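Local coordinates for SusD family protein (Bacteroides uniformis, PDB 7KV1) that probably binds beta-glucans at the cell surface of a human gut bacterium, as a surface glycan-binding protein of the SusD family, at residues H59-G64 / N69-D74; W95-L98 / A103-N106; G110-V115 / W160-N165; F154-L159 / F168-L173. All coordinates share one frame; numbering follows the deposited sequence.

All four contacts lie within the first, largely helical third of the chain. Contact 3, between the start of helix 110-129 and the end of helix 138-162, has its centre about 13 Å from those of contacts 1 and 2 and about 10 Å from that of contact 4, which uses the same helix 138-162. Leu112 packs on Asn69, Leu71 and Asp74 of contact 1 and on Met158 of contact 4, where Trp113 also meets Leu159. Contact 2 adjoins contact 3 only in sequence, but its Trp95 packs on Asn69 and Ile73. Contacts 2 and 4 are about 12 Å apart at nearest atoms. The cobalt hexammine pocket (Leu260, Phe266, Arg267, Tyr408 and others) involves none of them.

Contact 1: residues H59-G64 / N69-D74; sequences HWPDWG and NALNID
Pro61 and Asn69 meet mainly through their backbones. Asn69 N donates to Pro61 O over 3.0 Å, but the N-H...O angle of 128° makes this bond weak. Pro61 O also lies 2.8 Å from Asn69 O, two acceptors pressed together without a bond. The CA-H of Asp62 makes a C-H...O contact with Asn69 O, 3.4 Å from CA. Beside this backbone pairing, the Pro61 ring reaches the next helix by its CG, 4.3 Å from Leu71 CD2, and Asp62 OD1 approaches Ala70 CA at 3.7 Å. The other carboxylate oxygen of Asp62, OD2, is hydrogen-bonded to Thr310, which ties that side chain to a more distant loop.

Further out, the Asn69 amide folds back onto its own segment. With CG anti to the backbone N (chi1 -170°), ND2 donates to Asp74 OD2 over 2.8 Å on the syn side of the carboxylate. This bond holds the amide just before Ala70, the N-cap residue, and a weak bond from Ala70 N to OD1 adds to it. The arrangement is a tight connection between the weakly bonded turn of helix 60-63 and helix 71-76, in the helical framework of a SusD-family protein.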
loop_
_atom_site.group_PDB
_atom_site.type_symbol
_atom_site.label_atom_id
_atom_site.label_comp_id
_atom_site.label_asym_id
_atom_site.label_seq_id
_atom_site.Cartn_x
_atom_site.Cartn_y
_atom_site.Cartn_z
ATOM N N HIS A 59 -6.267 -7.514 -7.904
ATOM C CA HIS A 59 -6.350 -8.786 -7.136
ATOM C C HIS A 59 -5.246 -9.759 -7.549
ATOM O O HIS A 59 -5.078 -10.773 -6.824
ATOM C CB HIS A 59 -7.726 -9.450 -7.316
ATOM C CG HIS A 59 -8.854 -8.501 -7.106
ATOM N ND1 HIS A 59 -9.287 -7.643 -8.098
ATOM C CD2 HIS A 59 -9.600 -8.220 -6.014
ATOM C CE1 HIS A 59 -10.273 -6.883 -7.632
ATOM N NE2 HIS A 59 -10.475 -7.204 -6.353
ATOM N N TRP A 60 -4.551 -9.496 -8.668
ATOM C CA TRP A 60 -3.680 -10.507 -9.321
ATOM C C TRP A 60 -2.489 -10.861 -8.429
ATOM O O TRP A 60 -2.194 -12.044 -8.313
ATOM C CB TRP A 60 -3.254 -10.056 -10.713
ATOM C CG TRP A 60 -4.347 -10.142 -11.726
ATOM C CD1 TRP A 60 -5.680 -10.374 -11.514
ATOM C CD2 TRP A 60 -4.189 -9.943 -13.135
ATOM N NE1 TRP A 60 -6.353 -10.355 -12.707
ATOM C CE2 TRP A 60 -5.465 -10.097 -13.716
ATOM C CE3 TRP A 60 -3.089 -9.699 -13.960
ATOM C CZ2 TRP A 60 -5.666 -9.981 -15.090
ATOM C CZ3 TRP A 60 -3.295 -9.569 -15.317
ATOM C CH2 TRP A 60 -4.570 -9.700 -15.869
ATOM N N PRO A 61 -1.844 -9.931 -7.685
ATOM C CA PRO A 61 -0.717 -10.321 -6.826
ATOM C C PRO A 61 -1.078 -11.443 -5.838
ATOM O O PRO A 61 -0.305 -12.385 -5.717
ATOM C CB PRO A 61 -0.346 -9.026 -6.083
ATOM C CG PRO A 61 -0.855 -7.924 -6.985
ATOM C CD PRO A 61 -2.137 -8.492 -7.572
ATOM N N ASP A 62 -2.250 -11.335 -5.198
ATOM C CA ASP A 62 -2.733 -12.248 -4.123
ATOM C C ASP A 62 -3.385 -13.511 -4.691
ATOM O O ASP A 62 -3.638 -14.419 -3.886
ATOM C CB ASP A 62 -3.760 -11.562 -3.217
ATOM C CG ASP A 62 -3.203 -10.392 -2.421
ATOM O OD1 ASP A 62 -2.464 -9.588 -3.022
ATOM O OD2 ASP A 62 -3.501 -10.302 -1.200
ATOM N N TRP A 63 -3.706 -13.555 -5.989
ATOM C CA TRP A 63 -4.296 -14.743 -6.665
ATOM C C TRP A 63 -3.183 -15.620 -7.272
ATOM O O TRP A 63 -3.451 -16.816 -7.552
ATOM C CB TRP A 63 -5.319 -14.322 -7.730
ATOM C CG TRP A 63 -6.616 -13.791 -7.202
ATOM C CD1 TRP A 63 -7.116 -13.895 -5.930
ATOM C CD2 TRP A 63 -7.605 -13.078 -7.968
ATOM N NE1 TRP A 63 -8.342 -13.278 -5.847
ATOM C CE2 TRP A 63 -8.671 -12.774 -7.084
ATOM C CE3 TRP A 63 -7.695 -12.671 -9.307
ATOM C CZ2 TRP A 63 -9.809 -12.083 -7.515
ATOM C CZ3 TRP A 63 -8.814 -11.980 -9.726
ATOM C CH2 TRP A 63 -9.855 -11.691 -8.840
ATOM N N GLY A 64 -1.988 -15.054 -7.486
ATOM C CA GLY A 64 -0.783 -15.780 -7.935
ATOM C C GLY A 64 -0.566 -15.654 -9.436
ATOM O O GLY A 64 -0.834 -16.645 -10.145
ATOM N N ASN A 69 2.136 -13.433 -4.282
ATOM C CA ASN A 69 2.680 -12.094 -3.941
ATOM C C ASN A 69 1.608 -11.304 -3.181
ATOM O O ASN A 69 0.453 -11.772 -3.138
ATOM C CB ASN A 69 3.150 -11.382 -5.205
ATOM C CG ASN A 69 3.939 -10.132 -4.881
ATOM O OD1 ASN A 69 4.558 -10.042 -3.818
ATOM N ND2 ASN A 69 3.911 -9.161 -5.776
ATOM N N ALA A 70 1.975 -10.165 -2.579
ATOM C CA ALA A 70 1.044 -9.292 -1.836
ATOM C C ALA A 70 1.617 -7.875 -1.812
ATOM O O ALA A 70 2.838 -7.718 -1.654
ATOM C CB ALA A 70 0.824 -9.836 -0.450
ATOM N N LEU A 71 0.758 -6.880 -1.953
ATOM C CA LEU A 71 1.181 -5.456 -2.036
ATOM C C LEU A 71 1.817 -5.043 -0.701
ATOM O O LEU A 71 2.726 -4.182 -0.734
ATOM C CB LEU A 71 -0.035 -4.590 -2.376
ATOM C CG LEU A 71 -0.594 -4.808 -3.790
ATOM C CD1 LEU A 71 -1.829 -3.964 -4.029
ATOM C CD2 LEU A 71 0.464 -4.493 -4.839
ATOM N N ASN A 72 1.325 -5.542 0.444
ATOM C CA ASN A 72 1.891 -5.122 1.753
ATOM C C ASN A 72 3.267 -5.773 1.911
ATOM O O ASN A 72 4.162 -5.084 2.445
ATOM C CB ASN A 72 0.949 -5.337 2.950
ATOM C CG ASN A 72 0.562 -6.783 3.197
ATOM O OD1 ASN A 72 0.458 -7.580 2.254
ATOM N ND2 ASN A 72 0.314 -7.134 4.466
ATOM N N ILE A 73 3.467 -7.022 1.450
ATOM C CA ILE A 73 4.809 -7.662 1.474
ATOM C C ILE A 73 5.751 -6.768 0.648
ATOM O O ILE A 73 6.829 -6.416 1.149
ATOM C CB ILE A 73 4.794 -9.130 0.989
ATOM C CG1 ILE A 73 3.995 -10.024 1.945
ATOM C CG2 ILE A 73 6.207 -9.624 0.799
ATOM C CD1 ILE A 73 3.756 -11.415 1.422
ATOM N N ASP A 74 5.348 -6.405 -0.563
ATOM C CA ASP A 74 6.206 -5.617 -1.493
ATOM C C ASP A 74 6.548 -4.272 -0.831
ATOM O O ASP A 74 7.720 -3.828 -0.934
ATOM C CB ASP A 74 5.530 -5.453 -2.855
ATOM C CG ASP A 74 5.316 -6.743 -3.643
ATOM O OD1 ASP A 74 5.858 -7.813 -3.235
ATOM O OD2 ASP A 74 4.629 -6.674 -4.671
#

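Contact 2: residues W95-L98 / A103-N106; sequences WHML and ANEN
Met97 touches both Ala103 and Asn104. Its CB packs beside the backbone of Ala103, 4.1 Å from Ala103 CA, and its CG stands anti to its own carbonyl carbon. A bend at the last torsion (chi3 77°) then brings the methyl CE to Asn104, 3.5 Å from ND2, where the thioether chain and the amide run at an oblique angle to one another. The carbonyl of Met97 lies near Ala103 as well, its O 3.3 Å from Ala103 N, but the angle is too poor for a hydrogen bond; that N-H is bonded instead to the hydroxyl of Tyr528, near the C-terminus.

At Leu98 the contact becomes purely apolar. One branch, CD2, presses on the methyl of Ala103 with 3.5 Å between CD2 and CB, and CG follows at 3.9 Å from the same CB.

Asn104 uses its OD1 within its own loop, accepting from Asn106 N over 2.8 Å in an Asx turn and also bonding to Asn107 ND2. With no hydrogen bond running from helix 93-99 to 103-106, the two are joined by van der Waals packing, largely of methyl groups, while Ala103 N and Asn104 OD1 find their partners in Tyr528 and in the loop itself.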
loop_
_atom_site.group_PDB
_atom_site.type_symbol
_atom_site.label_atom_id
_atom_site.label_comp_id
_atom_site.label_asym_id
_atom_site.label_seq_id
_atom_site.Cartn_x
_atom_site.Cartn_y
_atom_site.Cartn_z
ATOM N N TRP A 95 12.760 -11.480 -3.113
ATOM C CA TRP A 95 12.380 -10.718 -1.895
ATOM C C TRP A 95 13.601 -10.562 -0.979
ATOM O O TRP A 95 13.836 -9.422 -0.499
ATOM C CB TRP A 95 11.230 -11.348 -1.133
ATOM C CG TRP A 95 9.909 -11.354 -1.827
ATOM C CD1 TRP A 95 9.556 -10.759 -3.004
ATOM C CD2 TRP A 95 8.758 -12.081 -1.369
ATOM N NE1 TRP A 95 8.239 -11.037 -3.295
ATOM C CE2 TRP A 95 7.720 -11.824 -2.287
ATOM C CE3 TRP A 95 8.496 -12.863 -0.239
ATOM C CZ2 TRP A 95 6.456 -12.391 -2.137
ATOM C CZ3 TRP A 95 7.241 -13.416 -0.097
ATOM C CH2 TRP A 95 6.230 -13.154 -1.015
ATOM N N HIS A 96 14.379 -11.635 -0.761
ATOM C CA HIS A 96 15.600 -11.564 0.084
ATOM C C HIS A 96 16.570 -10.543 -0.519
ATOM O O HIS A 96 17.181 -9.784 0.237
ATOM C CB HIS A 96 16.245 -12.931 0.267
ATOM C CG HIS A 96 15.441 -13.812 1.166
ATOM N ND1 HIS A 96 15.503 -13.707 2.539
ATOM C CD2 HIS A 96 14.512 -14.740 0.907
ATOM C CE1 HIS A 96 14.679 -14.571 3.086
ATOM N NE2 HIS A 96 14.046 -15.201 2.125
ATOM N N MET A 97 16.728 -10.531 -1.824
ATOM C CA MET A 97 17.721 -9.634 -2.475
ATOM C C MET A 97 17.243 -8.156 -2.427
ATOM O O MET A 97 18.080 -7.293 -2.226
ATOM C CB MET A 97 18.008 -10.120 -3.894
ATOM C CG MET A 97 18.825 -11.420 -3.865
ATOM S SD MET A 97 19.110 -12.141 -5.474
ATOM C CE MET A 97 20.397 -11.049 -6.065
ATOM N N LEU A 98 15.958 -7.888 -2.602
ATOM C CA LEU A 98 15.354 -6.538 -2.475
ATOM C C LEU A 98 15.575 -6.051 -1.051
ATOM O O LEU A 98 15.965 -4.893 -0.862
ATOM C CB LEU A 98 13.863 -6.626 -2.828
ATOM C CG LEU A 98 13.600 -6.761 -4.332
ATOM C CD1 LEU A 98 12.252 -7.384 -4.611
ATOM C CD2 LEU A 98 13.733 -5.404 -5.020
ATOM N N ALA A 103 19.011 -6.443 -5.316
ATOM C CA ALA A 103 18.168 -6.932 -6.429
ATOM C C ALA A 103 18.944 -6.763 -7.733
ATOM O O ALA A 103 19.869 -5.966 -7.796
ATOM C CB ALA A 103 16.844 -6.203 -6.462
ATOM N N ASN A 104 18.502 -7.430 -8.774
ATOM C CA ASN A 104 19.084 -7.294 -10.122
ATOM C C ASN A 104 17.986 -7.619 -11.121
ATOM O O ASN A 104 16.841 -7.922 -10.705
ATOM C CB ASN A 104 20.350 -8.148 -10.301
ATOM C CG ASN A 104 20.141 -9.636 -10.111
ATOM O OD1 ASN A 104 19.193 -10.227 -10.605
ATOM N ND2 ASN A 104 21.067 -10.260 -9.420
ATOM N N GLU A 105 18.336 -7.594 -12.395
ATOM C CA GLU A 105 17.358 -7.770 -13.499
ATOM C C GLU A 105 16.783 -9.184 -13.466
ATOM O O GLU A 105 15.735 -9.381 -14.084
ATOM C CB GLU A 105 18.008 -7.441 -14.845
ATOM C CG GLU A 105 19.089 -8.429 -15.277
ATOM C CD GLU A 105 20.498 -8.156 -14.788
ATOM O OE1 GLU A 105 20.655 -7.467 -13.739
ATOM O OE2 GLU A 105 21.454 -8.625 -15.473
ATOM N N ASN A 106 17.378 -10.139 -12.736
ATOM C CA ASN A 106 16.769 -11.498 -12.640
ATOM C C ASN A 106 16.046 -11.677 -11.289
ATOM O O ASN A 106 15.508 -12.784 -11.040
ATOM C CB ASN A 106 17.811 -12.606 -12.911
ATOM C CG ASN A 106 18.521 -12.454 -14.244
ATOM O OD1 ASN A 106 19.739 -12.363 -14.303
ATOM N ND2 ASN A 106 17.781 -12.261 -15.307
#

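Contact 3: residues G110-V115 / W160-N165; sequences GSLWTV and WHYFGN
Trp113 drives the edge of its indole into the face of Phe163, the two six-membered rings standing almost perpendicular at 86° with centroids 5.2 Å apart. This is a T-shaped pair. The atom at the point of contact is Trp113 CE3, which sits over the centre of the Phe163 ring, 3.7 Å above its plane. The indole is sent across by a first torsion that places its CG anti to the backbone N (chi1 177°), and Trp113 CB adds a second touch, 3.9 Å from Phe163 CE2.

One residue earlier on each segment, an aliphatic group meets an aromatic face. Leu112 CD2 lies over the Tyr162 ring in a CH-pi contact, 3.9 Å from the ring centroid and displaced toward the rim, where it is 3.6 Å from both CD2 and CE2 of Tyr162. All four side chains are buried; Phe470 meets Tyr162 edge-to-face, and Pro167 and Ile512 pack on the indole.

Two neighbouring residues of each segment thus interlock, at the start of helix 110-129 and the end of helix 138-162. This is the open end of an antiparallel pair of successive helices, away from their connection, consistent with the TPR-like helical part of SusD-family proteins.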
loop_
_atom_site.group_PDB
_atom_site.type_symbol
_atom_site.label_atom_id
_atom_site.label_comp_id
_atom_site.label_asym_id
_atom_site.label_seq_id
_atom_site.Cartn_x
_atom_site.Cartn_y
_atom_site.Cartn_z
ATOM N N GLY A 110 9.096 -8.188 -11.097
ATOM C CA GLY A 110 8.634 -8.190 -12.502
ATOM C C GLY A 110 7.135 -8.377 -12.628
ATOM O O GLY A 110 6.521 -7.763 -13.518
ATOM N N SER A 111 6.535 -9.208 -11.771
ATOM C CA SER A 111 5.087 -9.524 -11.834
ATOM C C SER A 111 4.260 -8.257 -11.583
ATOM O O SER A 111 3.206 -8.090 -12.225
ATOM C CB SER A 111 4.728 -10.652 -10.879
ATOM O OG SER A 111 4.938 -10.213 -9.567
ATOM N N LEU A 112 4.740 -7.358 -10.721
ATOM C CA LEU A 112 4.028 -6.106 -10.377
ATOM C C LEU A 112 3.970 -5.222 -11.622
ATOM O O LEU A 112 2.912 -4.627 -11.878
ATOM C CB LEU A 112 4.768 -5.421 -9.217
ATOM C CG LEU A 112 3.909 -4.795 -8.143
ATOM C CD1 LEU A 112 2.956 -5.833 -7.555
ATOM C CD2 LEU A 112 4.778 -4.159 -7.059
ATOM N N TRP A 113 5.048 -5.187 -12.400
ATOM C CA TRP A 113 5.106 -4.492 -13.709
ATOM C C TRP A 113 4.028 -5.056 -14.652
ATOM O O TRP A 113 3.219 -4.284 -15.168
ATOM C CB TRP A 113 6.522 -4.599 -14.271
ATOM C CG TRP A 113 6.760 -4.006 -15.635
ATOM C CD1 TRP A 113 6.305 -4.470 -16.834
ATOM C CD2 TRP A 113 7.695 -2.956 -15.947
ATOM N NE1 TRP A 113 6.866 -3.761 -17.868
ATOM C CE2 TRP A 113 7.700 -2.807 -17.344
ATOM C CE3 TRP A 113 8.500 -2.121 -15.164
ATOM C CZ2 TRP A 113 8.472 -1.849 -17.981
ATOM C CZ3 TRP A 113 9.263 -1.167 -15.796
ATOM C CH2 TRP A 113 9.249 -1.045 -17.185
ATOM N N THR A 114 3.957 -6.371 -14.806
ATOM C CA THR A 114 2.949 -7.036 -15.666
ATOM C C THR A 114 1.536 -6.716 -15.149
ATOM O O THR A 114 0.701 -6.300 -15.958
ATOM C CB THR A 114 3.213 -8.541 -15.770
ATOM O OG1 THR A 114 4.567 -8.631 -16.192
ATOM C CG2 THR A 114 2.278 -9.205 -16.759
ATOM N N VAL A 115 1.280 -6.878 -13.849
ATOM C CA VAL A 115 -0.031 -6.531 -13.241
ATOM C C VAL A 115 -0.399 -5.091 -13.605
ATOM O O VAL A 115 -1.507 -4.846 -14.120
ATOM C CB VAL A 115 0.020 -6.699 -11.715
ATOM C CG1 VAL A 115 -1.205 -6.091 -11.060
ATOM C CG2 VAL A 115 0.195 -8.152 -11.310
ATOM N N TRP A 160 5.453 3.786 -10.649
ATOM C CA TRP A 160 6.266 4.969 -10.309
ATOM C C TRP A 160 6.960 4.719 -8.982
ATOM O O TRP A 160 8.161 4.996 -8.897
ATOM C CB TRP A 160 5.366 6.203 -10.258
ATOM C CG TRP A 160 6.018 7.464 -9.806
ATOM C CD1 TRP A 160 7.060 8.131 -10.379
ATOM C CD2 TRP A 160 5.588 8.279 -8.705
ATOM N NE1 TRP A 160 7.346 9.271 -9.662
ATOM C CE2 TRP A 160 6.460 9.392 -8.640
ATOM C CE3 TRP A 160 4.620 8.127 -7.705
ATOM C CZ2 TRP A 160 6.375 10.352 -7.630
ATOM C CZ3 TRP A 160 4.481 9.118 -6.758
ATOM C CH2 TRP A 160 5.345 10.219 -6.719
ATOM N N HIS A 161 6.252 4.193 -7.982
ATOM C CA HIS A 161 6.830 3.984 -6.622
ATOM C C HIS A 161 7.986 2.981 -6.680
ATOM O O HIS A 161 9.000 3.202 -5.982
ATOM C CB HIS A 161 5.764 3.515 -5.612
ATOM C CG HIS A 161 5.085 4.590 -4.827
ATOM N ND1 HIS A 161 4.110 5.403 -5.355
ATOM C CD2 HIS A 161 5.242 4.989 -3.541
ATOM C CE1 HIS A 161 3.653 6.204 -4.417
ATOM N NE2 HIS A 161 4.363 6.001 -3.301
ATOM N N TYR A 162 7.814 1.885 -7.422
ATOM C CA TYR A 162 8.766 0.729 -7.418
ATOM C C TYR A 162 9.871 0.961 -8.447
ATOM O O TYR A 162 11.059 0.892 -8.038
ATOM C CB TYR A 162 8.032 -0.607 -7.613
ATOM C CG TYR A 162 7.369 -1.059 -6.349
ATOM C CD1 TYR A 162 8.104 -1.552 -5.287
ATOM C CD2 TYR A 162 6.015 -0.877 -6.167
ATOM C CE1 TYR A 162 7.495 -1.896 -4.087
ATOM C CE2 TYR A 162 5.397 -1.229 -4.986
ATOM C CZ TYR A 162 6.139 -1.724 -3.936
ATOM O OH TYR A 162 5.526 -2.022 -2.758
ATOM N N PHE A 163 9.512 1.238 -9.708
ATOM C CA PHE A 163 10.478 1.309 -10.839
ATOM C C PHE A 163 10.834 2.754 -11.225
ATOM O O PHE A 163 11.941 2.966 -11.789
ATOM C CB PHE A 163 9.934 0.559 -12.051
ATOM C CG PHE A 163 9.595 -0.875 -11.770
ATOM C CD1 PHE A 163 10.591 -1.845 -11.757
ATOM C CD2 PHE A 163 8.290 -1.242 -11.478
ATOM C CE1 PHE A 163 10.281 -3.170 -11.463
ATOM C CE2 PHE A 163 7.981 -2.573 -11.212
ATOM C CZ PHE A 163 8.984 -3.523 -11.157
ATOM N N GLY A 164 9.951 3.726 -10.979
ATOM C CA GLY A 164 10.248 5.149 -11.278
ATOM C C GLY A 164 10.219 5.488 -12.769
ATOM O O GLY A 164 9.243 6.114 -13.217
ATOM N N ASN A 165 11.227 5.044 -13.512
ATOM C CA ASN A 165 11.533 5.412 -14.914
ATOM C C ASN A 165 10.837 4.398 -15.823
ATOM O O ASN A 165 11.415 3.340 -16.100
ATOM C CB ASN A 165 13.051 5.492 -15.130
ATOM C CG ASN A 165 13.744 6.382 -14.117
ATOM O OD1 ASN A 165 13.539 7.596 -14.109
ATOM N ND2 ASN A 165 14.599 5.807 -13.284
#

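Contact 4: residues F154-L159 / F168-L173; sequences FYYNML and FYLENL
Helix 138-162 and the loop that follows it come to 8.3 Å between the CA atoms of Tyr156 and Phe168, a gap bridged from the helix by a side chain that meets both side chains and backbone of 168-170. Within 154-159 the bridging is done by Tyr156 alone, which touches Phe168, Tyr169 and Leu170.

The Phe168 ring lies over one face of the Tyr156 ring. Its CE2 stands 3.7 Å above the centre of that face, and the two ring centroids are 4.5 Å apart; a tilt of 33° between the planes leaves the pair oblique. Phe168 reaches this place with its CG anti to the backbone N (chi1 -164°), and it also meets Tyr183 and packs on Leu192 of helix 185-201. Leu170 adds a looser apolar touch, its CD2 4.3 Å from Tyr156 CE2.

The phenol end of Tyr156 carries the polar part. Its hydroxyl donates to the carbonyl of Tyr169 with 2.7 Å between Tyr156 OH and Tyr169 O, tilted 24° from the carbonyl plane, and it lies 2.9 Å from Tyr169 N. The same oxygen rests over a face of the Tyr169 ring, offset toward the rim, with 3.6 Å from OH to CD1. The Tyr169 ring has Asn172 OD1 at its edge; Asn172 is in turn hydrogen-bonded to Asn124 and to the backbone of Lys121.

Chemically, a single buried tyrosine serves both needs here: its ring packs against hydrocarbon, and its hydroxyl satisfies a backbone carbonyl of a segment without regular secondary structure.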
loop_
_atom_site.group_PDB
_atom_site.type_symbol
_atom_site.label_atom_id
_atom_site.label_comp_id
_atom_site.label_asym_id
_atom_site.label_seq_id
_atom_site.Cartn_x
_atom_site.Cartn_y
_atom_site.Cartn_z
ATOM N N PHE A 154 -3.814 4.814 -10.350
ATOM C CA PHE A 154 -3.468 3.844 -9.293
ATOM C C PHE A 154 -2.387 2.878 -9.786
ATOM O O PHE A 154 -1.366 2.679 -9.100
ATOM C CB PHE A 154 -4.697 3.074 -8.833
ATOM C CG PHE A 154 -4.337 2.092 -7.759
ATOM C CD1 PHE A 154 -4.185 2.518 -6.458
ATOM C CD2 PHE A 154 -4.094 0.779 -8.060
ATOM C CE1 PHE A 154 -3.837 1.621 -5.465
ATOM C CE2 PHE A 154 -3.744 -0.118 -7.072
ATOM C CZ PHE A 154 -3.601 0.313 -5.777
ATOM N N TYR A 155 -2.598 2.272 -10.951
ATOM C CA TYR A 155 -1.628 1.319 -11.553
ATOM C C TYR A 155 -0.315 2.044 -11.849
ATOM O O TYR A 155 0.742 1.440 -11.609
ATOM C CB TYR A 155 -2.221 0.655 -12.797
ATOM C CG TYR A 155 -3.365 -0.295 -12.527
ATOM C CD1 TYR A 155 -3.208 -1.382 -11.678
ATOM C CD2 TYR A 155 -4.596 -0.124 -13.154
ATOM C CE1 TYR A 155 -4.246 -2.279 -11.457
ATOM C CE2 TYR A 155 -5.647 -0.992 -12.920
ATOM C CZ TYR A 155 -5.465 -2.087 -12.093
ATOM O OH TYR A 155 -6.501 -2.937 -11.867
ATOM N N TYR A 156 -0.356 3.282 -12.394
ATOM C CA TYR A 156 0.879 4.008 -12.740
ATOM C C TYR A 156 1.594 4.383 -11.448
ATOM O O TYR A 156 2.853 4.441 -11.415
ATOM C CB TYR A 156 0.604 5.229 -13.607
ATOM C CG TYR A 156 0.700 4.939 -15.077
ATOM C CD1 TYR A 156 1.906 4.544 -15.633
ATOM C CD2 TYR A 156 -0.413 5.044 -15.901
ATOM C CE1 TYR A 156 2.011 4.275 -16.984
ATOM C CE2 TYR A 156 -0.315 4.791 -17.265
ATOM C CZ TYR A 156 0.898 4.389 -17.797
ATOM O OH TYR A 156 1.011 4.052 -19.121
ATOM N N ASN A 157 0.809 4.680 -10.410
ATOM C CA ASN A 157 1.378 5.120 -9.115
ATOM C C ASN A 157 2.253 3.990 -8.543
ATOM O O ASN A 157 3.317 4.265 -7.964
ATOM C CB ASN A 157 0.260 5.544 -8.162
ATOM C CG ASN A 157 0.797 5.932 -6.809
ATOM O OD1 ASN A 157 1.746 6.725 -6.722
ATOM N ND2 ASN A 157 0.196 5.359 -5.773
ATOM N N MET A 158 1.782 2.751 -8.653
ATOM C CA MET A 158 2.541 1.553 -8.223
ATOM C C MET A 158 3.842 1.436 -9.033
ATOM O O MET A 158 4.923 1.325 -8.430
ATOM C CB MET A 158 1.689 0.290 -8.379
ATOM C CG MET A 158 2.222 -0.888 -7.630
ATOM S SD MET A 158 1.047 -2.270 -7.743
ATOM C CE MET A 158 -0.354 -1.603 -6.854
ATOM N N LEU A 159 3.765 1.527 -10.355
ATOM C CA LEU A 159 4.961 1.492 -11.241
ATOM C C LEU A 159 5.954 2.573 -10.819
ATOM O O LEU A 159 7.164 2.287 -10.718
ATOM C CB LEU A 159 4.538 1.704 -12.694
ATOM C CG LEU A 159 3.807 0.528 -13.330
ATOM C CD1 LEU A 159 3.117 0.977 -14.612
ATOM C CD2 LEU A 159 4.766 -0.638 -13.603
ATOM N N PHE A 168 5.324 5.222 -20.436
ATOM C CA PHE A 168 4.132 6.022 -20.105
ATOM C C PHE A 168 3.250 6.157 -21.346
ATOM O O PHE A 168 3.700 6.761 -22.326
ATOM C CB PHE A 168 4.563 7.369 -19.513
ATOM C CG PHE A 168 3.400 8.015 -18.821
ATOM C CD1 PHE A 168 2.509 8.791 -19.526
ATOM C CD2 PHE A 168 3.100 7.676 -17.514
ATOM C CE1 PHE A 168 1.400 9.334 -18.900
ATOM C CE2 PHE A 168 1.987 8.208 -16.902
ATOM C CZ PHE A 168 1.135 9.017 -17.606
ATOM N N TYR A 169 2.042 5.596 -21.308
ATOM C CA TYR A 169 1.052 5.733 -22.405
ATOM C C TYR A 169 -0.371 5.832 -21.842
ATOM O O TYR A 169 -0.729 5.058 -20.906
ATOM C CB TYR A 169 1.137 4.573 -23.396
ATOM C CG TYR A 169 1.032 3.173 -22.853
ATOM C CD1 TYR A 169 2.120 2.565 -22.259
ATOM C CD2 TYR A 169 -0.102 2.402 -23.074
ATOM C CE1 TYR A 169 2.082 1.240 -21.867
ATOM C CE2 TYR A 169 -0.168 1.079 -22.672
ATOM C CZ TYR A 169 0.927 0.498 -22.047
ATOM O OH TYR A 169 0.905 -0.812 -21.630
ATOM N N LEU A 170 -1.183 6.705 -22.444
ATOM C CA LEU A 170 -2.625 6.855 -22.101
ATOM C C LEU A 170 -3.523 6.346 -23.250
ATOM O O LEU A 170 -4.748 6.510 -23.137
ATOM C CB LEU A 170 -2.877 8.325 -21.772
ATOM C CG LEU A 170 -2.082 8.890 -20.599
ATOM C CD1 LEU A 170 -2.441 10.353 -20.364
ATOM C CD2 LEU A 170 -2.278 8.072 -19.318
ATOM N N GLU A 171 -2.938 5.705 -24.278
ATOM C CA GLU A 171 -3.610 5.060 -25.451
ATOM C C GLU A 171 -2.887 3.733 -25.700
ATOM O O GLU A 171 -1.624 3.744 -25.697
ATOM C CB GLU A 171 -3.465 5.901 -26.731
ATOM N N ASN A 172 -3.595 2.632 -25.942
ATOM C CA ASN A 172 -2.915 1.343 -26.257
ATOM C C ASN A 172 -2.183 1.467 -27.599
ATOM O O ASN A 172 -2.639 2.235 -28.449
ATOM C CB ASN A 172 -3.885 0.169 -26.204
ATOM C CG ASN A 172 -4.191 -0.206 -24.776
ATOM O OD1 ASN A 172 -3.397 0.092 -23.887
ATOM N ND2 ASN A 172 -5.328 -0.840 -24.558
ATOM N N LEU A 173 -1.074 0.742 -27.756
ATOM C CA LEU A 173 -0.146 0.886 -28.910
ATOM C C LEU A 173 -0.407 -0.240 -29.916
ATOM O O LEU A 173 0.270 -1.291 -29.821
ATOM C CB LEU A 173 1.303 0.869 -28.405
ATOM C CG LEU A 173 1.804 2.170 -27.775
ATOM C CD1 LEU A 173 1.419 3.383 -28.624
ATOM C CD2 LEU A 173 1.292 2.315 -26.348
#